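Local coordinates for protein globin (Chloroflexus aurantiacus, PDB 5D1V) that binds heme b and, as a group II truncated hemoglobin of a thermophilic phototrophic bacterium, probably binds and carries oxygen, at residues Arg49-Gln54 and Gly67-Arg72; Pro4-Gln9 and Ser107-Tyr112; Val20-Ala25 and Asn97-Pro102. All coordinates share one frame; numbering follows the deposited sequence.

Contact 1 of 3, residues Arg49-Gln54 and Gly67-Arg72; sequences RLFLMQ and GHPRLR. With HEM (protoporphyrin IX containing Fe), chain C.
Phe51, on helix 42-55, and Pro69, in the turn that leads into helix 71-74, bring the two backbones closest, with their CA atoms 7.4 Å apart. The Phe51 ring does most of the touching. Its CG lies anti to the backbone N (chi1 169°), which carries the ring off the helix and in between Pro69, Leu71 and the porphyrin. Pro69 meets the ring at its edge, near the ring plane, with CG 3.6 Å from Phe51 CE1; the two side chains cross at about a right angle. Leu71 comes from the opposite direction and lays a methyl over one face: its CD1 stands 4.1 Å from the centroid of the Phe51 ring and 29° off the ring normal, a CH-pi contact. The other methyl, Leu71 CD2, rests 3.7 Å from heme CMA, so the two branches of one leucine serve the ring and the cofactor. Heme CMA also packs 3.4 Å from Phe51 CB. Proline suits the turn because its ring fixes phi near -60° and turns a compact apolar edge, CB and CG, toward Phe51; leucine suits the pocket wall because its fork can meet two surfaces. Beside them Gln54 brings only NE2 near Pro69 CG, while its OE1 accepts from Ser63 N. Leu71 O is hydrogen-bonded to ND1 of His75, the axial ligand of the heme iron, which links this wall to the proximal side. Phe51 and Leu71 thus give the heme methyl an apolar wall, held by shape and dispersion rather than by polar bonds.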
loop_
_atom_site.group_PDB
_atom_site.type_symbol
_atom_site.label_atom_id
_atom_site.label_comp_id
_atom_site.label_asym_id
_atom_site.label_seq_id
_atom_site.Cartn_x
_atom_site.Cartn_y
_atom_site.Cartn_z
ATOM N N ARG A 49 14.333 15.934 6.656
ATOM C CA ARG A 49 13.277 16.756 7.253
ATOM C C ARG A 49 13.256 18.157 6.639
ATOM O O ARG A 49 12.193 18.625 6.228
ATOM C CB ARG A 49 13.420 16.870 8.769
ATOM C CG ARG A 49 12.302 17.716 9.408
ATOM C CD ARG A 49 12.422 17.825 10.897
ATOM N NE ARG A 49 13.799 18.064 11.331
ATOM C CZ ARG A 49 14.339 19.256 11.559
ATOM N NH1 ARG A 49 13.630 20.382 11.431
ATOM N NH2 ARG A 49 15.603 19.315 11.935
ATOM N N LEU A 50 14.423 18.807 6.546
ATOM C CA LEU A 50 14.476 20.167 6.025
ATOM C C LEU A 50 14.038 20.204 4.558
ATOM O O LEU A 50 13.345 21.134 4.133
ATOM C CB LEU A 50 15.870 20.749 6.164
ATOM C CG LEU A 50 16.331 20.883 7.626
ATOM C CD1 LEU A 50 17.769 21.383 7.676
ATOM C CD2 LEU A 50 15.435 21.782 8.461
ATOM N N PHE A 51 14.414 19.185 3.794
ATOM C CA PHE A 51 13.986 19.110 2.413
ATOM C C PHE A 51 12.467 19.046 2.314
ATOM O O PHE A 51 11.861 19.793 1.550
ATOM C CB PHE A 51 14.549 17.898 1.677
ATOM C CG PHE A 51 13.890 17.705 0.346
ATOM C CD1 PHE A 51 14.122 18.602 -0.691
ATOM C CD2 PHE A 51 12.931 16.718 0.164
ATOM C CE1 PHE A 51 13.468 18.470 -1.911
ATOM C CE2 PHE A 51 12.263 16.574 -1.037
ATOM C CZ PHE A 51 12.529 17.459 -2.092
ATOM N N LEU A 52 11.852 18.137 3.069
ATOM C CA LEU A 52 10.410 17.995 2.999
ATOM C C LEU A 52 9.731 19.303 3.393
ATOM O O LEU A 52 8.776 19.755 2.740
ATOM C CB LEU A 52 9.932 16.854 3.891
ATOM C CG LEU A 52 10.429 15.474 3.439
ATOM C CD1 LEU A 52 10.112 14.414 4.508
ATOM C CD2 LEU A 52 9.847 15.081 2.088
ATOM N N MET A 53 10.232 19.915 4.454
ATOM C CA MET A 53 9.674 21.182 4.919
ATOM C C MET A 53 9.691 22.226 3.808
ATOM O O MET A 53 8.705 22.932 3.568
ATOM C CB MET A 53 10.459 21.705 6.135
ATOM C CG MET A 53 10.227 20.874 7.389
ATOM S SD MET A 53 11.371 21.288 8.714
ATOM C CE MET A 53 11.069 23.027 8.882
ATOM N N GLN A 54 10.818 22.318 3.128
ATOM C CA GLN A 54 10.989 23.279 2.045
ATOM C C GLN A 54 10.132 22.959 0.835
ATOM O O GLN A 54 9.482 23.836 0.285
ATOM C CB GLN A 54 12.448 23.328 1.627
ATOM C CG GLN A 54 12.738 24.298 0.488
ATOM C CD GLN A 54 14.219 24.350 0.181
ATOM O OE1 GLN A 54 15.003 24.907 0.946
ATOM N NE2 GLN A 54 14.610 23.732 -0.932
ATOM N N GLY A 67 22.036 23.668 -0.681
ATOM C CA GLY A 67 21.910 24.139 -2.057
ATOM C C GLY A 67 20.701 23.492 -2.699
ATOM O O GLY A 67 19.784 23.101 -1.999
ATOM N N HIS A 68 20.715 23.314 -4.009
ATOM C CA HIS A 68 19.587 22.705 -4.700
ATOM C C HIS A 68 19.483 21.237 -4.290
ATOM O O HIS A 68 20.504 20.579 -4.057
ATOM C CB HIS A 68 19.752 22.845 -6.212
ATOM C CG HIS A 68 18.526 22.488 -7.000
ATOM N ND1 HIS A 68 18.162 21.185 -7.267
ATOM C CD2 HIS A 68 17.609 23.273 -7.616
ATOM C CE1 HIS A 68 17.060 21.185 -8.004
ATOM N NE2 HIS A 68 16.719 22.437 -8.243
ATOM N N PRO A 69 18.256 20.711 -4.177
ATOM C CA PRO A 69 18.142 19.315 -3.745
ATOM C C PRO A 69 18.829 18.311 -4.676
ATOM O O PRO A 69 19.477 17.396 -4.166
ATOM C CB PRO A 69 16.621 19.095 -3.680
ATOM C CG PRO A 69 16.079 20.461 -3.412
ATOM C CD PRO A 69 16.936 21.362 -4.248
ATOM N N ARG A 70 18.738 18.476 -5.990
ATOM C CA ARG A 70 19.405 17.553 -6.927
ATOM C C ARG A 70 19.265 16.104 -6.474
ATOM O O ARG A 70 20.258 15.361 -6.424
ATOM C CB ARG A 70 20.884 17.906 -7.058
ATOM C CG ARG A 70 21.146 19.233 -7.725
ATOM C CD ARG A 70 22.544 19.711 -7.440
ATOM N NE ARG A 70 22.640 20.296 -6.109
ATOM C CZ ARG A 70 23.779 20.659 -5.532
ATOM N NH1 ARG A 70 24.938 20.490 -6.172
ATOM N NH2 ARG A 70 23.753 21.194 -4.317
ATOM N N LEU A 71 18.043 15.692 -6.128
ATOM C CA LEU A 71 17.902 14.419 -5.431
ATOM C C LEU A 71 18.345 13.234 -6.275
ATOM O O LEU A 71 19.058 12.353 -5.785
ATOM C CB LEU A 71 16.470 14.211 -4.955
ATOM C CG LEU A 71 15.936 15.171 -3.885
ATOM C CD1 LEU A 71 14.551 14.738 -3.420
ATOM C CD2 LEU A 71 16.904 15.311 -2.693
ATOM N N ARG A 72 17.970 13.197 -7.546
ATOM C CA ARG A 72 18.440 12.083 -8.376
ATOM C C ARG A 72 19.970 11.976 -8.427
ATOM O O ARG A 72 20.531 10.869 -8.395
ATOM C CB ARG A 72 17.860 12.217 -9.786
ATOM C CG ARG A 72 16.358 11.961 -9.807
ATOM C CD ARG A 72 15.679 12.427 -11.103
ATOM N NE ARG A 72 14.227 12.510 -10.918
ATOM C CZ ARG A 72 13.565 13.585 -10.478
ATOM N NH1 ARG A 72 14.216 14.707 -10.185
ATOM N NH2 ARG A 72 12.240 13.541 -10.325
HETATM C CHA HEM C . 19.146 10.994 1.306
HETATM C CHB HEM C . 14.723 12.370 -0.156
HETATM C CHC HEM C . 14.066 7.976 -2.173
HETATM C CHD HEM C . 17.926 6.426 0.322
HETATM C C1A HEM C . 18.038 11.759 1.046
HETATM C C2A HEM C . 17.915 13.188 1.280
HETATM C C3A HEM C . 16.697 13.566 0.866
HETATM C C4A HEM C . 16.008 12.383 0.352
HETATM C CMA HEM C . 16.009 14.966 0.884
HETATM C CAA HEM C . 19.031 14.071 1.883
HETATM C CBA HEM C . 19.671 14.829 0.709
HETATM C CGA HEM C . 20.897 15.565 1.222
HETATM O O1A HEM C . 21.902 14.908 1.583
HETATM O O2A HEM C . 20.883 16.813 1.259
HETATM C C1B HEM C . 14.162 11.304 -0.847
HETATM C C2B HEM C . 12.896 11.303 -1.547
HETATM C C3B HEM C . 12.750 10.082 -2.110
HETATM C C4B HEM C . 13.878 9.281 -1.762
HETATM C CMB HEM C . 11.932 12.512 -1.609
HETATM C CAB HEM C . 11.608 9.485 -2.960
HETATM C CBB HEM C . 10.425 10.101 -2.969
HETATM C C1C HEM C . 15.035 7.147 -1.661
HETATM C C2C HEM C . 15.162 5.716 -1.894
HETATM C C3C HEM C . 16.253 5.323 -1.190
HETATM C C4C HEM C . 16.813 6.452 -0.488
HETATM C CMC HEM C . 14.217 4.893 -2.818
HETATM C CAC HEM C . 16.809 3.907 -1.041
HETATM C CBC HEM C . 15.904 2.941 -1.152
HETATM C C1D HEM C . 18.636 7.523 0.756
HETATM C C2D HEM C . 19.943 7.521 1.404
HETATM C C3D HEM C . 20.280 8.799 1.661
HETATM C C4D HEM C . 19.192 9.635 1.194
HETATM C CMD HEM C . 20.773 6.263 1.700
HETATM C CAD HEM C . 21.561 9.322 2.329
HETATM C CBD HEM C . 21.260 9.522 3.807
HETATM C CGD HEM C . 22.443 10.075 4.546
HETATM O O1D HEM C . 22.422 9.995 5.801
HETATM O O2D HEM C . 23.399 10.571 3.889
HETATM N NA HEM C . 16.860 11.310 0.463
HETATM N NB HEM C . 14.735 10.060 -1.005
HETATM N NC HEM C . 16.068 7.548 -0.836
HETATM N ND HEM C . 18.228 8.827 0.650
HETATM FE FE HEM C . 16.461 9.400 -0.154
HETATM O O HOH W 1 15.558 9.025 1.772
#

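Contact 2 of 3, residues Pro4-Gln9 and Ser107-Tyr112; sequences PTIYEQ and SVMENY
Helix 6-9, a single short turn near the start of the chain, lies against helix 105-119, and the two backbones are nearest at Ile6 and Val108, whose CA atoms are 8.3 Å apart. Ile6 carries the contact and uses both of its branches. The longer one starts beside the backbone N and then bends at chi2 (-66°), which brings CD1 to 4.1 Å from Val108 CB; CD1 touches Val108 CG2 at a similar distance, and the two side chains meet at a slant. The shorter branch turns to the next residue of the helix: Ile6 CG2 lies 4.1 Å from Met109 CG, where the two side chains slide past each other in opposite directions. Beta-branched isoleucine thus spans neighbouring positions of one helix, an exposed valine and a buried methionine. The start of helix 6-9 is secured by a capping box. Thr5, at the N-cap, accepts from Glu8 N through OG1 at 3.2 Å, and in return Thr5 N donates a nearly straight bond, 168° at the hydrogen, to Glu8 OE2 at 2.8 Å. That oxygen is met from above the carboxylate plane, 53° out of it. Threonine suits the cap because its short hydroxyl can fold back to an N-H of the first turn, for which the helix has no preceding carbonyl. Glutamate can reach from that turn to the N-H of the cap itself. Inward of Ile6, Met109 is covered by Ile10 and Phe56 and by Phe16 and Ile19 of helix 13-28; its unbranched chain presents CG to Ile6 and fits among branched and aromatic groups.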
loop_
_atom_site.group_PDB
_atom_site.type_symbol
_atom_site.label_atom_id
_atom_site.label_comp_id
_atom_site.label_asym_id
_atom_site.label_seq_id
_atom_site.Cartn_x
_atom_site.Cartn_y
_atom_site.Cartn_z
ATOM N N PRO A 4 -2.751 29.025 1.414
ATOM C CA PRO A 4 -1.730 28.441 2.301
ATOM C C PRO A 4 -1.075 27.184 1.716
ATOM O O PRO A 4 -1.716 26.419 0.992
ATOM C CB PRO A 4 -2.521 28.102 3.559
ATOM C CG PRO A 4 -3.658 29.126 3.562
ATOM C CD PRO A 4 -4.029 29.257 2.112
ATOM N N THR A 5 0.207 27.002 2.028
ATOM C CA THR A 5 0.991 25.863 1.542
ATOM C C THR A 5 0.593 24.566 2.239
ATOM O O THR A 5 -0.045 24.574 3.306
ATOM C CB THR A 5 2.489 26.073 1.779
ATOM O OG1 THR A 5 2.702 26.258 3.180
ATOM C CG2 THR A 5 3.012 27.270 1.019
ATOM N N ILE A 6 0.973 23.449 1.630
ATOM C CA ILE A 6 0.824 22.151 2.267
ATOM C C ILE A 6 1.466 22.200 3.643
ATOM O O ILE A 6 0.885 21.718 4.611
ATOM C CB ILE A 6 1.441 21.008 1.405
ATOM C CG1 ILE A 6 0.719 20.876 0.060
ATOM C CG2 ILE A 6 1.413 19.709 2.168
ATOM C CD1 ILE A 6 -0.712 20.439 0.144
ATOM N N TYR A 7 2.688 22.736 3.715
ATOM C CA TYR A 7 3.406 22.893 4.980
ATOM C C TYR A 7 2.506 23.465 6.079
ATOM O O TYR A 7 2.422 22.904 7.182
ATOM C CB TYR A 7 4.622 23.791 4.761
ATOM C CG TYR A 7 5.448 24.084 5.977
ATOM C CD1 TYR A 7 6.454 23.211 6.385
ATOM C CD2 TYR A 7 5.250 25.253 6.708
ATOM C CE1 TYR A 7 7.223 23.481 7.495
ATOM C CE2 TYR A 7 6.025 25.536 7.821
ATOM C CZ TYR A 7 7.006 24.637 8.210
ATOM O OH TYR A 7 7.819 24.883 9.291
ATOM N N GLU A 8 1.850 24.584 5.782
ATOM C CA GLU A 8 0.942 25.235 6.740
ATOM C C GLU A 8 -0.237 24.333 7.045
ATOM O O GLU A 8 -0.633 24.183 8.200
ATOM C CB GLU A 8 0.422 26.570 6.192
ATOM C CG GLU A 8 1.485 27.587 5.782
ATOM C CD GLU A 8 0.888 28.811 5.063
ATOM O OE1 GLU A 8 0.165 29.589 5.728
ATOM O OE2 GLU A 8 1.134 28.988 3.841
ATOM N N GLN A 9 -0.800 23.734 5.998
ATOM C CA GLN A 9 -2.025 22.942 6.133
ATOM C C GLN A 9 -1.872 21.777 7.093
ATOM O O GLN A 9 -2.807 21.406 7.782
ATOM C CB GLN A 9 -2.457 22.395 4.790
ATOM C CG GLN A 9 -3.085 23.422 3.860
ATOM C CD GLN A 9 -3.206 22.894 2.448
ATOM O OE1 GLN A 9 -2.694 23.501 1.505
ATOM N NE2 GLN A 9 -3.868 21.749 2.292
ATOM N N SER A 107 -2.822 13.326 0.536
ATOM C CA SER A 107 -2.863 12.769 -0.818
ATOM C C SER A 107 -1.854 13.436 -1.738
ATOM O O SER A 107 -1.231 12.776 -2.563
ATOM C CB SER A 107 -4.249 12.908 -1.435
ATOM O OG SER A 107 -5.178 11.992 -0.864
ATOM N N VAL A 108 -1.711 14.748 -1.597
ATOM C CA VAL A 108 -0.740 15.504 -2.416
ATOM C C VAL A 108 0.667 14.982 -2.132
ATOM O O VAL A 108 1.449 14.747 -3.048
ATOM C CB VAL A 108 -0.812 17.038 -2.160
ATOM C CG1 VAL A 108 0.286 17.768 -2.949
ATOM C CG2 VAL A 108 -2.207 17.611 -2.525
ATOM N N MET A 109 0.980 14.808 -0.853
ATOM C CA MET A 109 2.273 14.306 -0.422
ATOM C C MET A 109 2.514 12.889 -0.962
ATOM O O MET A 109 3.585 12.612 -1.497
ATOM C CB MET A 109 2.370 14.322 1.097
ATOM C CG MET A 109 2.298 15.702 1.643
ATOM S SD MET A 109 2.362 15.810 3.448
ATOM C CE MET A 109 4.108 15.701 3.677
ATOM N N GLU A 110 1.510 12.025 -0.861
ATOM C CA GLU A 110 1.579 10.672 -1.427
ATOM C C GLU A 110 1.834 10.712 -2.932
ATOM O O GLU A 110 2.704 9.998 -3.474
ATOM C CB GLU A 110 0.286 9.898 -1.138
ATOM C CG GLU A 110 0.147 8.651 -2.046
ATOM C CD GLU A 110 -0.870 7.656 -1.526
ATOM O OE1 GLU A 110 -1.504 7.967 -0.507
ATOM O OE2 GLU A 110 -1.047 6.592 -2.161
ATOM N N ASN A 111 1.127 11.593 -3.621
ATOM C CA ASN A 111 1.275 11.672 -5.067
ATOM C C ASN A 111 2.725 12.042 -5.398
ATOM O O ASN A 111 3.349 11.462 -6.282
ATOM C CB ASN A 111 0.332 12.704 -5.681
ATOM C CG ASN A 111 -1.154 12.398 -5.458
ATOM O OD1 ASN A 111 -1.551 11.246 -5.215
ATOM N ND2 ASN A 111 -1.993 13.416 -5.614
ATOM N N TYR A 112 3.260 13.020 -4.671
ATOM C CA TYR A 112 4.614 13.458 -4.913
ATOM C C TYR A 112 5.608 12.299 -4.642
ATOM O O TYR A 112 6.497 12.015 -5.463
ATOM C CB TYR A 112 4.964 14.667 -4.050
ATOM C CG TYR A 112 6.455 14.880 -4.016
ATOM C CD1 TYR A 112 7.120 15.379 -5.119
ATOM C CD2 TYR A 112 7.191 14.524 -2.901
ATOM C CE1 TYR A 112 8.498 15.536 -5.107
ATOM C CE2 TYR A 112 8.564 14.680 -2.871
ATOM C CZ TYR A 112 9.211 15.188 -3.975
ATOM O OH TYR A 112 10.586 15.314 -3.933
#

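Contact 3 of 3, residues Val20-Ala25 and Asn97-Pro102; sequences VDIFYA and NEAGVP
Ile22 of helix 13-28 meets Glu98 and Ala99 at the end of helix 82-98, and it has more surface buried here than either of them. Its CG2 comes within 3.5 Å of Glu98 OE1, a van der Waals contact between a methyl and a carboxylate oxygen. CD1, at the end of the longer branch, sits 3.8 Å from Glu98 CB and 4.3 Å from Ala99 CB, and approaches the backbone as well, 4.0 Å from Ala99 N. That branch is extended (chi2 167°), which carries CD1 across to the other backbone. Glu98 takes part at both ends, through CB and through OE1: extended beyond CG, it runs diagonally across Ile22, and its OE2 has a long, weak ion pair with Arg26. A glutamate suits such a border, since its CB packs on the isoleucine, while the carboxylate, one oxygen of which touches Ile22, lies at the exposed margin. Ala99 is buried, and its small methyl lets the backbones come near, with the CA atoms of Ile22 and Ala99 7.6 Å apart. Just beyond, the chain leaves the helix at Gly100 in a Schellman motif, whose positive phi (79°) suits glycine. Among the neighbouring helices, the contact sets the middle of helix 13-28 against the last turn of helix 82-98: Ile22 also touches Ala95 one turn back, Ala99 packs on Ile19, and Ala99 O accepts a hydrogen bond from Arg18. The turn from helix 82-98 toward helix 105-119 is thereby held beside helix 13-28.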
loop_
_atom_site.group_PDB
_atom_site.type_symbol
_atom_site.label_atom_id
_atom_site.label_comp_id
_atom_site.label_asym_id
_atom_site.label_seq_id
_atom_site.Cartn_x
_atom_site.Cartn_y
_atom_site.Cartn_z
ATOM N N VAL A 20 9.243 12.282 9.936
ATOM C CA VAL A 20 10.610 11.805 9.676
ATOM C C VAL A 20 11.059 10.871 10.797
ATOM O O VAL A 20 11.751 9.897 10.526
ATOM C CB VAL A 20 11.591 12.987 9.500
ATOM C CG1 VAL A 20 13.014 12.497 9.411
ATOM C CG2 VAL A 20 11.236 13.786 8.258
ATOM N N ASP A 21 10.657 11.146 12.036
ATOM C CA ASP A 21 10.965 10.238 13.142
ATOM C C ASP A 21 10.407 8.832 12.846
ATOM O O ASP A 21 11.073 7.824 13.069
ATOM C CB ASP A 21 10.390 10.724 14.484
ATOM C CG ASP A 21 11.185 11.874 15.117
ATOM O OD1 ASP A 21 12.232 12.296 14.589
ATOM O OD2 ASP A 21 10.742 12.340 16.178
ATOM N N ILE A 22 9.176 8.766 12.371
ATOM C CA ILE A 22 8.511 7.483 12.180
ATOM C C ILE A 22 9.172 6.764 11.000
ATOM O O ILE A 22 9.431 5.552 11.027
ATOM C CB ILE A 22 7.011 7.690 11.985
ATOM C CG1 ILE A 22 6.384 8.146 13.300
ATOM C CG2 ILE A 22 6.331 6.391 11.549
ATOM C CD1 ILE A 22 4.959 8.682 13.127
ATOM N N PHE A 23 9.455 7.536 9.960
ATOM C CA PHE A 23 10.053 7.005 8.744
ATOM C C PHE A 23 11.425 6.422 9.094
ATOM O O PHE A 23 11.711 5.282 8.759
ATOM C CB PHE A 23 10.158 8.088 7.678
ATOM C CG PHE A 23 10.935 7.673 6.472
ATOM C CD1 PHE A 23 10.371 6.812 5.554
ATOM C CD2 PHE A 23 12.221 8.128 6.257
ATOM C CE1 PHE A 23 11.057 6.419 4.438
ATOM C CE2 PHE A 23 12.933 7.723 5.122
ATOM C CZ PHE A 23 12.338 6.861 4.223
ATOM N N TYR A 24 12.256 7.190 9.795
ATOM C CA TYR A 24 13.612 6.736 10.079
ATOM C C TYR A 24 13.638 5.542 11.033
ATOM O O TYR A 24 14.501 4.671 10.910
ATOM C CB TYR A 24 14.450 7.893 10.612
ATOM C CG TYR A 24 15.341 8.449 9.523
ATOM C CD1 TYR A 24 14.857 9.328 8.575
ATOM C CD2 TYR A 24 16.658 8.054 9.427
ATOM C CE1 TYR A 24 15.656 9.805 7.561
ATOM C CE2 TYR A 24 17.471 8.523 8.433
ATOM C CZ TYR A 24 16.969 9.398 7.485
ATOM O OH TYR A 24 17.796 9.874 6.498
ATOM N N ALA A 25 12.676 5.466 11.946
ATOM C CA ALA A 25 12.603 4.309 12.840
ATOM C C ALA A 25 12.403 3.038 12.023
ATOM O O ALA A 25 13.016 1.989 12.296
ATOM C CB ALA A 25 11.467 4.475 13.865
ATOM N N ASN A 97 0.574 8.293 7.385
ATOM C CA ASN A 97 -0.627 7.821 8.068
ATOM C C ASN A 97 -0.490 7.893 9.591
ATOM O O ASN A 97 -1.384 8.401 10.271
ATOM C CB ASN A 97 -0.956 6.410 7.597
ATOM C CG ASN A 97 -1.475 6.389 6.157
ATOM O OD1 ASN A 97 -0.970 7.111 5.281
ATOM N ND2 ASN A 97 -2.506 5.584 5.914
ATOM N N GLU A 98 0.637 7.425 10.132
ATOM C CA GLU A 98 0.854 7.414 11.572
ATOM C C GLU A 98 1.064 8.812 12.169
ATOM O O GLU A 98 0.704 9.033 13.313
ATOM C CB GLU A 98 2.032 6.511 11.901
ATOM C CG GLU A 98 1.727 5.073 11.599
ATOM C CD GLU A 98 2.845 4.133 12.003
ATOM O OE1 GLU A 98 3.651 4.491 12.885
ATOM O OE2 GLU A 98 2.896 3.029 11.434
ATOM N N ALA A 99 1.559 9.766 11.388
ATOM C CA ALA A 99 1.800 11.126 11.872
ATOM C C ALA A 99 0.528 11.961 11.902
ATOM O O ALA A 99 0.537 13.075 12.404
ATOM C CB ALA A 99 2.828 11.811 11.024
ATOM N N GLY A 100 -0.552 11.421 11.355
ATOM C CA GLY A 100 -1.831 12.095 11.373
ATOM C C GLY A 100 -2.000 13.194 10.336
ATOM O O GLY A 100 -2.723 14.155 10.561
ATOM N N VAL A 101 -1.366 13.043 9.184
ATOM C CA VAL A 101 -1.461 14.057 8.154
ATOM C C VAL A 101 -2.869 14.030 7.584
ATOM O O VAL A 101 -3.311 12.988 7.120
ATOM C CB VAL A 101 -0.423 13.828 7.055
ATOM C CG1 VAL A 101 -0.502 14.910 6.007
ATOM C CG2 VAL A 101 0.988 13.751 7.675
ATOM N N PRO A 102 -3.579 15.174 7.623
ATOM C CA PRO A 102 -4.960 15.249 7.147
ATOM C C PRO A 102 -5.086 15.241 5.636
ATOM O O PRO A 102 -4.161 15.666 4.934
ATOM C CB PRO A 102 -5.433 16.598 7.689
ATOM C CG PRO A 102 -4.221 17.434 7.614
ATOM C CD PRO A 102 -3.113 16.495 8.071
#

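Contact 1 is the buried one and forms part of the heme pocket, whereas contacts 2 and 3 are only partly buried, contact 2 being the farthest from the chain centre (about 13 Å between centres). All three rest on apolar packing across their segments, but only contact 1 adds an aromatic face and the cofactor; contact 3 includes a charged residue at its border, and contact 2 adds a capping box within its first segment. Helix 105-119 links contacts 1 and 2, as Tyr112 OH lies 3.4 Å from Phe51 CZ. Helix 13-28 links contacts 1 and 3, where Val20 CG2 packs 3.7 Å from Arg49 CA. Contacts 2 and 3 meet at Met109 and Val101.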